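Local coordinates for membrane protein, putative (Geobacter sulfurreducens PCA, PDB 2QYB), which is a putative membrane protein with possible transporter and phosphatase activities, represented here by its GAF domain, whose own role is not established, at residues I40-E45 with P121-L126; V48-S53 with G64-P69; E105-F110 with S127-T132; A111-S116 with L144-A149. All blocks are in the same frame, centred on the assembly; numbering follows the deposited sequence.

Contact 1 (I40-E45 with P121-L126); sequences IRLVDE and PPFGIL
Arg41 and Ile125 form a hydrogen-bonded antiparallel pair in the GAF-domain sheet, where strand 37-43 runs beside the central strand 124-130. Arg41 N donates to Ile125 O at 3.0 Å in a nearly straight bond (171°). Ile125 N returns a bond to Arg41 O, also 3.0 Å long. Val43 N reaches Phe123 O at 2.9 Å. Leu42 and Phe123 lie side by side and point the same way. The Leu42 methyl CD2 meets the edge of the ring near its plane, 4.1 Å from Phe123 CD2. Phe123 CG lies between its backbone N and carbonyl carbon (chi1 55°), the ring beside Leu42. Next to it, Gly124 pairs with Leu42, and a side chain there would collide with Arg41 O and Leu42 CD2. Ile40 CG1 touches Leu126 CD1 at 4.1 Å.

In the next shell, helix 139-158 covers Ile40, Phe123 and Leu126 through Leu152, Ala153, Val156 and Leu148. Helix 74-81 covers Arg41 and Ile125 with Ile75. Arg41 NH2 is bonded to Lys65 O and Ala63 O. A water in the guanidinium plane accepts from Arg41 NH1 at 2.8 Å and donates to Ile125 O at 2.9 Å, giving that carbonyl a second bond.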
# COMPACT_ATOMS: atom_id res chain seq x y z
N ILE A 40 5.33 -5.15 -7.85
CA ILE A 40 6.79 -5.16 -7.61
C ILE A 40 7.10 -6.27 -6.57
O ILE A 40 6.48 -6.31 -5.51
CB ILE A 40 7.29 -3.79 -7.10
CG1 ILE A 40 7.20 -2.74 -8.19
CG2 ILE A 40 8.72 -3.89 -6.55
CD1 ILE A 40 7.11 -1.31 -7.65
N ARG A 41 8.04 -7.14 -6.88
CA ARG A 41 8.61 -8.06 -5.92
C ARG A 41 10.09 -7.71 -5.72
O ARG A 41 10.78 -7.34 -6.68
CB ARG A 41 8.51 -9.50 -6.40
CG ARG A 41 7.10 -9.95 -6.59
CD ARG A 41 7.09 -11.40 -7.00
NE ARG A 41 5.74 -11.97 -6.94
CZ ARG A 41 4.78 -11.73 -7.84
NH1 ARG A 41 4.97 -10.91 -8.87
NH2 ARG A 41 3.60 -12.30 -7.70
N LEU A 42 10.56 -7.87 -4.48
CA LEU A 42 11.96 -7.70 -4.13
C LEU A 42 12.47 -8.95 -3.43
O LEU A 42 11.74 -9.60 -2.70
CB LEU A 42 12.16 -6.46 -3.24
CG LEU A 42 11.70 -5.12 -3.84
CD1 LEU A 42 11.84 -3.87 -2.89
CD2 LEU A 42 12.38 -4.88 -5.18
N VAL A 43 13.72 -9.29 -3.68
CA VAL A 43 14.30 -10.41 -3.01
C VAL A 43 14.45 -10.08 -1.54
O VAL A 43 14.86 -8.98 -1.20
CB VAL A 43 15.65 -10.85 -3.62
CG1 VAL A 43 16.10 -12.12 -2.95
CG2 VAL A 43 15.52 -11.12 -5.10
N ASP A 44 14.11 -11.04 -0.67
CA ASP A 44 14.37 -10.89 0.75
C ASP A 44 15.73 -11.53 1.02
O ASP A 44 16.36 -12.07 0.11
CB ASP A 44 13.23 -11.51 1.59
CG ASP A 44 13.13 -13.03 1.45
OD1 ASP A 44 14.03 -13.64 0.81
OD2 ASP A 44 12.17 -13.63 2.01
N GLU A 45 16.19 -11.44 2.27
CA GLU A 45 17.45 -12.07 2.72
C GLU A 45 17.60 -13.53 2.24
O GLU A 45 18.67 -13.93 1.81
CB GLU A 45 17.60 -12.04 4.26
CG GLU A 45 16.72 -10.99 5.03
CD GLU A 45 15.28 -11.50 5.30
OE1 GLU A 45 15.12 -12.57 5.94
OE2 GLU A 45 14.31 -10.83 4.86
N PRO A 121 23.28 -7.27 -10.78
CA PRO A 121 22.32 -8.34 -10.74
C PRO A 121 20.98 -7.81 -10.24
O PRO A 121 20.95 -6.98 -9.35
CB PRO A 121 22.93 -9.38 -9.77
CG PRO A 121 24.26 -8.82 -9.31
CD PRO A 121 24.36 -7.42 -9.76
N PRO A 122 19.88 -8.27 -10.83
CA PRO A 122 18.57 -7.84 -10.44
C PRO A 122 18.27 -8.20 -9.01
O PRO A 122 18.75 -9.24 -8.52
CB PRO A 122 17.63 -8.61 -11.39
CG PRO A 122 18.39 -9.78 -11.82
CD PRO A 122 19.82 -9.27 -11.91
N PHE A 123 17.53 -7.31 -8.36
CA PHE A 123 17.08 -7.54 -7.00
C PHE A 123 15.56 -7.57 -6.82
O PHE A 123 15.07 -7.63 -5.68
CB PHE A 123 17.75 -6.56 -6.02
CG PHE A 123 17.58 -5.11 -6.36
CD1 PHE A 123 18.66 -4.36 -6.81
CD2 PHE A 123 16.39 -4.48 -6.15
CE1 PHE A 123 18.53 -3.02 -7.08
CE2 PHE A 123 16.26 -3.13 -6.42
CZ PHE A 123 17.32 -2.41 -6.89
N GLY A 124 14.86 -7.59 -7.95
CA GLY A 124 13.42 -7.72 -8.02
C GLY A 124 12.86 -7.84 -9.43
O GLY A 124 13.61 -7.84 -10.41
N ILE A 125 11.54 -7.99 -9.51
CA ILE A 125 10.77 -8.04 -10.75
C ILE A 125 9.57 -7.05 -10.73
O ILE A 125 8.85 -6.97 -9.78
CB ILE A 125 10.25 -9.47 -11.02
CG1 ILE A 125 11.45 -10.41 -11.28
CG2 ILE A 125 9.36 -9.50 -12.24
CD1 ILE A 125 12.29 -10.11 -12.58
N LEU A 126 9.40 -6.31 -11.79
CA LEU A 126 8.22 -5.56 -12.04
C LEU A 126 7.38 -6.40 -12.99
O LEU A 126 7.82 -6.65 -14.09
CB LEU A 126 8.59 -4.20 -12.68
CG LEU A 126 7.43 -3.41 -13.30
CD1 LEU A 126 6.38 -3.10 -12.19
CD2 LEU A 126 7.90 -2.14 -14.13
O HOH W 1 7.06 -9.19 -9.73

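Contact 2 (V48-S53 with G64-P69); sequences VLRVRS and GKDWEP
Leu49 and Trp67 make a single antiparallel hydrogen-bonded bridge: Leu49 N donates to Trp67 O at 2.7 Å, and Trp67 N to Leu49 O at 2.9 Å. The side chain of Asp66 carries the pairing further along the strand. Its CG is anti to the carbonyl carbon and beside the backbone N (chi1 -67°), and the carboxylate it carries lies at Val51 N and Arg50 NE. Asp66 OD1 accepts from Val51 N at 2.9 Å in an almost straight bond, with the N-H coming from above the carboxylate plane. The other oxygen, Asp66 OD2, forms a salt bridge with Arg50 NE at 2.7 Å. As a hydrogen bond this one is weak, bent to 122°, and the guanidinium and carboxylate planes are 48° apart. The Arg50 chain folds at chi2 and chi3. A water accepts from Arg50 NH1 at 2.9 Å and also lies within reach of Val51 O and Asp66 OD1.

Strand 49-56 is an outermost strand of the GAF-domain sheet within this chain, and residues 64-69 line it on their way to helix 74-81. An alanine in place of Asp66 would probably leave Val51 N without this acceptor and Arg50 NE without its carboxylate mate.

Arg52 NH1 lies 3.5 Å above the plane of the Arg50 guanidinium, offset toward its rim. Arg52 NH1 also forms a salt bridge with Asp17 of the second subunit, which is likely to ease the repulsion between the two arginines. Val51 CG2 rests 3.4 Å from Gly64 O. Just before the strand starts, Val48 CG2 meets Glu68 CG obliquely at 4.1 Å.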
# COMPACT_ATOMS: atom_id res chain seq x y z
N VAL A 48 13.93 -15.17 -1.63
CA VAL A 48 12.56 -15.24 -2.15
C VAL A 48 12.10 -13.86 -2.71
O VAL A 48 12.36 -12.81 -2.12
CB VAL A 48 11.57 -15.72 -1.01
CG1 VAL A 48 10.09 -15.76 -1.50
CG2 VAL A 48 12.00 -17.06 -0.45
N LEU A 49 11.41 -13.88 -3.86
CA LEU A 49 10.78 -12.69 -4.45
C LEU A 49 9.45 -12.40 -3.75
O LEU A 49 8.42 -13.03 -4.02
CB LEU A 49 10.56 -12.85 -5.96
CG LEU A 49 11.78 -12.64 -6.86
CD1 LEU A 49 11.44 -13.06 -8.28
CD2 LEU A 49 12.28 -11.18 -6.83
N ARG A 50 9.50 -11.45 -2.82
CA ARG A 50 8.39 -11.09 -2.00
C ARG A 50 7.63 -9.93 -2.64
O ARG A 50 8.24 -8.92 -3.02
CB ARG A 50 8.89 -10.65 -0.62
CG ARG A 50 9.61 -11.73 0.22
CD ARG A 50 8.68 -12.67 0.97
NE ARG A 50 7.50 -11.98 1.51
CZ ARG A 50 7.36 -11.46 2.74
NH1 ARG A 50 6.22 -10.83 3.05
NH2 ARG A 50 8.33 -11.51 3.65
N VAL A 51 6.31 -10.06 -2.69
CA VAL A 51 5.43 -8.93 -3.04
C VAL A 51 5.54 -7.76 -2.04
O VAL A 51 5.25 -7.91 -0.83
CB VAL A 51 3.96 -9.32 -3.12
CG1 VAL A 51 3.12 -8.09 -3.46
CG2 VAL A 51 3.77 -10.47 -4.13
N ARG A 52 6.02 -6.62 -2.57
CA ARG A 52 6.23 -5.42 -1.76
C ARG A 52 5.36 -4.24 -2.19
O ARG A 52 5.21 -3.31 -1.46
CB ARG A 52 7.71 -5.03 -1.80
CG ARG A 52 8.65 -6.08 -1.22
CD ARG A 52 8.14 -6.64 0.12
NE ARG A 52 9.18 -7.31 0.88
CZ ARG A 52 9.02 -7.79 2.10
NH1 ARG A 52 7.86 -7.66 2.71
NH2 ARG A 52 10.02 -8.39 2.73
N SER A 53 4.78 -4.28 -3.38
CA SER A 53 3.95 -3.20 -3.84
C SER A 53 3.12 -3.70 -4.98
O SER A 53 3.53 -4.56 -5.70
CB SER A 53 4.83 -2.03 -4.32
OG SER A 53 4.04 -0.98 -4.83
N GLY A 64 -0.49 -13.01 -7.76
CA GLY A 64 -0.23 -12.31 -6.49
C GLY A 64 0.68 -12.86 -5.37
O GLY A 64 0.80 -12.20 -4.27
N LYS A 65 1.32 -14.02 -5.60
CA LYS A 65 2.05 -14.69 -4.50
C LYS A 65 3.56 -14.35 -4.43
O LYS A 65 4.10 -13.74 -5.31
CB LYS A 65 1.86 -16.20 -4.58
CG LYS A 65 0.40 -16.62 -4.44
CD LYS A 65 0.13 -17.97 -5.06
CE LYS A 65 -1.32 -18.39 -4.85
NZ LYS A 65 -1.44 -19.85 -4.50
N ASP A 66 4.22 -14.80 -3.38
CA ASP A 66 5.66 -14.73 -3.30
C ASP A 66 6.30 -15.88 -4.09
O ASP A 66 5.75 -16.98 -4.13
CB ASP A 66 6.07 -14.77 -1.83
CG ASP A 66 5.64 -13.51 -1.07
OD1 ASP A 66 5.22 -12.51 -1.71
OD2 ASP A 66 5.72 -13.54 0.16
N TRP A 67 7.45 -15.62 -4.74
CA TRP A 67 8.11 -16.65 -5.57
C TRP A 67 9.59 -16.90 -5.26
O TRP A 67 10.44 -15.99 -5.29
CB TRP A 67 7.92 -16.34 -7.08
CG TRP A 67 6.48 -16.46 -7.44
CD1 TRP A 67 5.54 -15.47 -7.38
CD2 TRP A 67 5.77 -17.66 -7.80
NE1 TRP A 67 4.32 -15.95 -7.72
CE2 TRP A 67 4.42 -17.29 -8.00
CE3 TRP A 67 6.15 -18.99 -8.01
CZ2 TRP A 67 3.42 -18.22 -8.36
CZ3 TRP A 67 5.16 -19.93 -8.40
CH2 TRP A 67 3.80 -19.53 -8.57
N GLU A 68 9.88 -18.17 -4.94
CA GLU A 68 11.24 -18.70 -5.10
C GLU A 68 11.54 -18.75 -6.61
O GLU A 68 10.87 -19.49 -7.38
CB GLU A 68 11.39 -20.08 -4.49
CG GLU A 68 10.98 -20.14 -3.01
CD GLU A 68 11.42 -21.42 -2.30
OE1 GLU A 68 11.80 -22.41 -2.97
OE2 GLU A 68 11.37 -21.41 -1.06
N PRO A 69 12.54 -17.96 -7.05
CA PRO A 69 12.78 -17.89 -8.48
C PRO A 69 13.23 -19.25 -9.03
O PRO A 69 14.02 -19.97 -8.40
CB PRO A 69 13.87 -16.81 -8.61
CG PRO A 69 14.50 -16.75 -7.30
CD PRO A 69 13.49 -17.15 -6.27
O HOH W 2 5.04 -10.30 0.44

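Contact 3 (E105-F110 with S127-T132); sequences EGIKSF and SVFSRT
This is the open end of the hairpin of strands 109-115 and 124-130, where the first starts and the second finishes, with Ser109 facing Ser130 and Phe110 facing Phe129. Ser130 N donates to Ser109 O at 3.1 Å. Ser130 O takes Lys108 N at 2.9 Å and, weakly, Ser109 N. Lys108 and Ser109 thus both face Ser130, a classic beta bulge.

Phe110 CB presses on Phe129 CD1 at 3.4 Å. The two rings meet obliquely, with centroids 6.0 Å apart and planes at 31°. Phe110 CG lies between its backbone N and carbonyl carbon (chi1 70°), and its ring also meets Tyr74 edge-to-face. Ile107 CD1 reaches Phe129 CD1 at 4.4 Å. An alanine in place of Phe129 would probably open a gap beside Phe110 CB and Ile107 CD1, leaving both without this apolar partner.

Gly106 closes helix 96-104 in a Schellman motif with positive phi. Arg131 CB and CG pack against Gly106 O, and Arg131 CD comes within 3.2 Å of Glu105 O. The Arg131 chain bends at chi3, and its NH2 is hydrogen-bonded to Lys57 O. Ser130 OG binds Lys34 O and accepts from Thr132 N at 2.9 Å, an ST turn.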
# COMPACT_ATOMS: atom_id res chain seq x y z
N GLU A 105 -8.81 -15.81 -15.12
CA GLU A 105 -8.74 -14.51 -14.47
C GLU A 105 -8.99 -13.36 -15.45
O GLU A 105 -9.06 -12.21 -15.03
CB GLU A 105 -7.34 -14.27 -13.86
CG GLU A 105 -6.89 -15.25 -12.79
CD GLU A 105 -6.87 -14.65 -11.39
OE1 GLU A 105 -7.69 -13.75 -11.08
OE2 GLU A 105 -6.05 -15.11 -10.58
N GLY A 106 -9.06 -13.64 -16.76
CA GLY A 106 -9.30 -12.58 -17.75
C GLY A 106 -8.06 -11.90 -18.33
O GLY A 106 -8.15 -10.95 -19.10
N ILE A 107 -6.88 -12.42 -17.97
CA ILE A 107 -5.59 -11.87 -18.46
C ILE A 107 -5.32 -12.11 -19.96
O ILE A 107 -5.24 -13.26 -20.40
CB ILE A 107 -4.39 -12.44 -17.65
CG1 ILE A 107 -4.55 -12.08 -16.15
CG2 ILE A 107 -3.05 -11.94 -18.26
CD1 ILE A 107 -3.76 -13.02 -15.13
N LYS A 108 -5.16 -11.03 -20.72
CA LYS A 108 -4.89 -11.10 -22.17
C LYS A 108 -3.41 -11.06 -22.53
O LYS A 108 -2.98 -11.57 -23.54
CB LYS A 108 -5.62 -9.95 -22.89
CG LYS A 108 -7.10 -10.09 -22.74
CD LYS A 108 -7.94 -9.24 -23.70
CE LYS A 108 -9.43 -9.64 -23.55
NZ LYS A 108 -9.66 -11.17 -23.59
N SER A 109 -2.63 -10.43 -21.67
CA SER A 109 -1.32 -9.88 -22.03
C SER A 109 -0.51 -9.69 -20.71
O SER A 109 -1.08 -9.28 -19.69
CB SER A 109 -1.62 -8.57 -22.72
OG SER A 109 -0.48 -7.97 -23.27
N PHE A 110 0.78 -10.03 -20.68
CA PHE A 110 1.59 -9.71 -19.50
C PHE A 110 3.07 -9.59 -19.78
O PHE A 110 3.53 -9.96 -20.85
CB PHE A 110 1.34 -10.70 -18.32
CG PHE A 110 1.87 -12.08 -18.54
CD1 PHE A 110 3.19 -12.39 -18.24
CD2 PHE A 110 1.06 -13.06 -19.08
CE1 PHE A 110 3.70 -13.66 -18.47
CE2 PHE A 110 1.55 -14.33 -19.30
CZ PHE A 110 2.88 -14.64 -18.99
N SER A 127 6.21 -6.85 -12.55
CA SER A 127 5.29 -7.69 -13.34
C SER A 127 4.06 -6.88 -13.66
O SER A 127 3.51 -6.24 -12.78
CB SER A 127 4.83 -8.93 -12.54
OG SER A 127 5.93 -9.61 -11.91
N VAL A 128 3.60 -6.91 -14.91
CA VAL A 128 2.41 -6.14 -15.30
C VAL A 128 1.45 -6.93 -16.19
O VAL A 128 1.86 -7.71 -17.03
CB VAL A 128 2.82 -4.84 -16.03
CG1 VAL A 128 3.72 -4.00 -15.13
CG2 VAL A 128 3.56 -5.14 -17.33
N PHE A 129 0.17 -6.67 -16.03
CA PHE A 129 -0.87 -7.49 -16.64
C PHE A 129 -1.99 -6.62 -17.17
O PHE A 129 -2.41 -5.71 -16.50
CB PHE A 129 -1.46 -8.42 -15.58
CG PHE A 129 -0.43 -9.23 -14.86
CD1 PHE A 129 -0.16 -10.57 -15.27
CD2 PHE A 129 0.25 -8.69 -13.76
CE1 PHE A 129 0.77 -11.33 -14.61
CE2 PHE A 129 1.18 -9.44 -13.10
CZ PHE A 129 1.45 -10.76 -13.52
N SER A 130 -2.44 -6.88 -18.37
CA SER A 130 -3.67 -6.28 -18.88
C SER A 130 -4.76 -7.37 -19.00
O SER A 130 -4.54 -8.39 -19.61
CB SER A 130 -3.41 -5.64 -20.24
OG SER A 130 -4.62 -5.20 -20.84
N ARG A 131 -5.92 -7.13 -18.38
CA ARG A 131 -7.16 -7.84 -18.69
C ARG A 131 -7.95 -7.15 -19.81
O ARG A 131 -9.13 -7.48 -20.07
CB ARG A 131 -8.03 -7.97 -17.42
CG ARG A 131 -7.38 -8.88 -16.39
CD ARG A 131 -8.23 -9.10 -15.18
NE ARG A 131 -8.22 -7.89 -14.37
CZ ARG A 131 -7.45 -7.68 -13.30
NH1 ARG A 131 -6.61 -8.63 -12.87
NH2 ARG A 131 -7.55 -6.51 -12.64
N THR A 132 -7.30 -6.20 -20.50
CA THR A 132 -8.01 -5.21 -21.35
C THR A 132 -7.62 -5.42 -22.83
O THR A 132 -8.50 -5.43 -23.68
CB THR A 132 -7.71 -3.70 -20.89
OG1 THR A 132 -7.91 -3.53 -19.47
CG2 THR A 132 -8.57 -2.67 -21.68

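Contact 4 (A111-S116 with L144-A149); sequences AHIPIS and LLESLA
Ile113 makes most of the apolar contact, using two branches against two helix residues. Its CG1 is anti to the carbonyl carbon (chi1 -56°), and CG2 is anti to the backbone N. CD1, at the end of the CG1 branch, meets Leu145 CB at 3.9 Å. The Ile113 and Leu145 side chains cross at about a right angle. Ile113 CG2 touches Ala149 CB at 3.7 Å. The same methyl lies 4.2 Å from Glu146 CG, so the aliphatic part of the glutamate borders the contact. Ile115 CG1 adds a looser touch on Ala149 CB at 4.3 Å.

Here helix 139-158 lies against one face of the GAF-domain sheet. The local axes of strand 111-115 and helix 144-149 are 8.3 Å apart at closest approach and cross at -36°. Leu148 turns to Leu25 and Leu29 of helix 10-32, which joins the two long helices. On the other face of the strand, His112 packs on Tyr74, Ile75 and Ala78 of helix 74-81.

Carbonyl groups meet methyls, and no hydrogen bond joins strand and helix. Pro114 O approaches Ala149 CB to 3.5 Å. Ala149, with only a methyl, lets the helix come close to the strand here. Ile115 CG2 lies 3.7 Å from Ala149 O. Within the helix, Ala149 N is bonded to Leu145 O at 2.8 Å.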
# COMPACT_ATOMS: atom_id res chain seq x y z
N ALA A 111 3.80 -9.05 -18.80
CA ALA A 111 5.26 -8.85 -18.92
C ALA A 111 5.93 -8.91 -17.54
O ALA A 111 5.34 -8.49 -16.56
CB ALA A 111 5.58 -7.52 -19.60
N HIS A 112 7.14 -9.48 -17.50
CA HIS A 112 8.00 -9.45 -16.31
C HIS A 112 9.33 -8.78 -16.65
O HIS A 112 10.02 -9.19 -17.56
CB HIS A 112 8.22 -10.87 -15.77
CG HIS A 112 6.96 -11.53 -15.30
ND1 HIS A 112 6.32 -12.54 -16.00
CD2 HIS A 112 6.21 -11.31 -14.19
CE1 HIS A 112 5.24 -12.92 -15.34
NE2 HIS A 112 5.16 -12.20 -14.23
N ILE A 113 9.68 -7.76 -15.86
CA ILE A 113 10.80 -6.88 -16.15
C ILE A 113 11.71 -6.86 -14.95
O ILE A 113 11.29 -6.48 -13.86
CB ILE A 113 10.33 -5.43 -16.43
CG1 ILE A 113 9.30 -5.41 -17.58
CG2 ILE A 113 11.56 -4.49 -16.69
CD1 ILE A 113 7.92 -5.09 -17.05
N PRO A 114 12.98 -7.24 -15.15
CA PRO A 114 13.92 -7.24 -14.03
C PRO A 114 14.14 -5.84 -13.48
O PRO A 114 14.08 -4.83 -14.23
CB PRO A 114 15.21 -7.81 -14.64
CG PRO A 114 14.81 -8.51 -15.85
CD PRO A 114 13.64 -7.68 -16.39
N ILE A 115 14.34 -5.78 -12.17
CA ILE A 115 14.61 -4.51 -11.49
C ILE A 115 16.09 -4.58 -11.06
O ILE A 115 16.47 -5.37 -10.19
CB ILE A 115 13.67 -4.27 -10.32
CG1 ILE A 115 12.23 -4.10 -10.78
CG2 ILE A 115 14.12 -3.03 -9.50
CD1 ILE A 115 11.25 -4.00 -9.57
N SER A 116 16.91 -3.81 -11.75
CA SER A 116 18.33 -3.82 -11.52
C SER A 116 18.91 -2.47 -11.85
O SER A 116 18.45 -1.76 -12.74
CB SER A 116 19.03 -4.86 -12.40
OG SER A 116 18.63 -4.69 -13.75
N LEU A 144 9.57 2.02 -21.94
CA LEU A 144 9.08 2.79 -20.83
C LEU A 144 9.08 1.96 -19.54
O LEU A 144 9.44 2.47 -18.48
CB LEU A 144 7.68 3.38 -21.16
CG LEU A 144 6.94 4.10 -20.01
CD1 LEU A 144 6.25 5.41 -20.44
CD2 LEU A 144 5.90 3.18 -19.33
N LEU A 145 8.73 0.68 -19.64
CA LEU A 145 8.73 -0.21 -18.46
C LEU A 145 10.14 -0.41 -17.88
O LEU A 145 10.34 -0.42 -16.66
CB LEU A 145 8.10 -1.57 -18.80
CG LEU A 145 6.61 -1.41 -19.13
CD1 LEU A 145 6.06 -2.69 -19.75
CD2 LEU A 145 5.76 -0.89 -17.90
N GLU A 146 11.11 -0.54 -18.77
CA GLU A 146 12.49 -0.65 -18.36
C GLU A 146 12.95 0.65 -17.74
O GLU A 146 13.76 0.65 -16.82
CB GLU A 146 13.38 -1.02 -19.56
CG GLU A 146 13.16 -2.43 -20.00
CD GLU A 146 14.12 -2.87 -21.11
OE1 GLU A 146 13.90 -2.46 -22.31
OE2 GLU A 146 15.09 -3.65 -20.78
N SER A 147 12.42 1.78 -18.22
CA SER A 147 12.78 3.06 -17.57
C SER A 147 12.15 3.10 -16.17
O SER A 147 12.82 3.38 -15.16
CB SER A 147 12.33 4.28 -18.37
OG SER A 147 13.14 4.46 -19.51
N LEU A 148 10.87 2.79 -16.10
CA LEU A 148 10.23 2.70 -14.81
C LEU A 148 11.09 1.80 -13.86
O LEU A 148 11.35 2.15 -12.70
CB LEU A 148 8.78 2.17 -14.97
CG LEU A 148 7.68 2.39 -13.88
CD1 LEU A 148 6.64 1.31 -13.93
CD2 LEU A 148 8.14 2.62 -12.41
N ALA A 149 11.55 0.65 -14.38
CA ALA A 149 12.19 -0.40 -13.57
C ALA A 149 13.54 0.09 -13.03
O ALA A 149 13.93 -0.21 -11.87
CB ALA A 149 12.33 -1.75 -14.37

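Overall arrangement
All four contacts involve one antiparallel sheet of the GAF domain. Contacts 1 and 2 are neighbours, with centres 8 Å apart. A probable backbone bond from Ile40 N to Ser53 O joins their strands, 37-43 and 49-56, and both contacts touch the second subunit. Contacts 1 and 3 share strand 124-130 but lie on opposite sides of the chain's centre, about 21 Å between centres. Contact 4 lies beside both: strand 109-115 bonds to strand 124-130 through Leu126 N to Ile113 O next to contact 1, and Val128 N to Ala111 O next to contact 3. It also brings helix 139-158 to the sheet. Contacts 2 and 4 do not touch; their nearest atoms are about 8 Å apart.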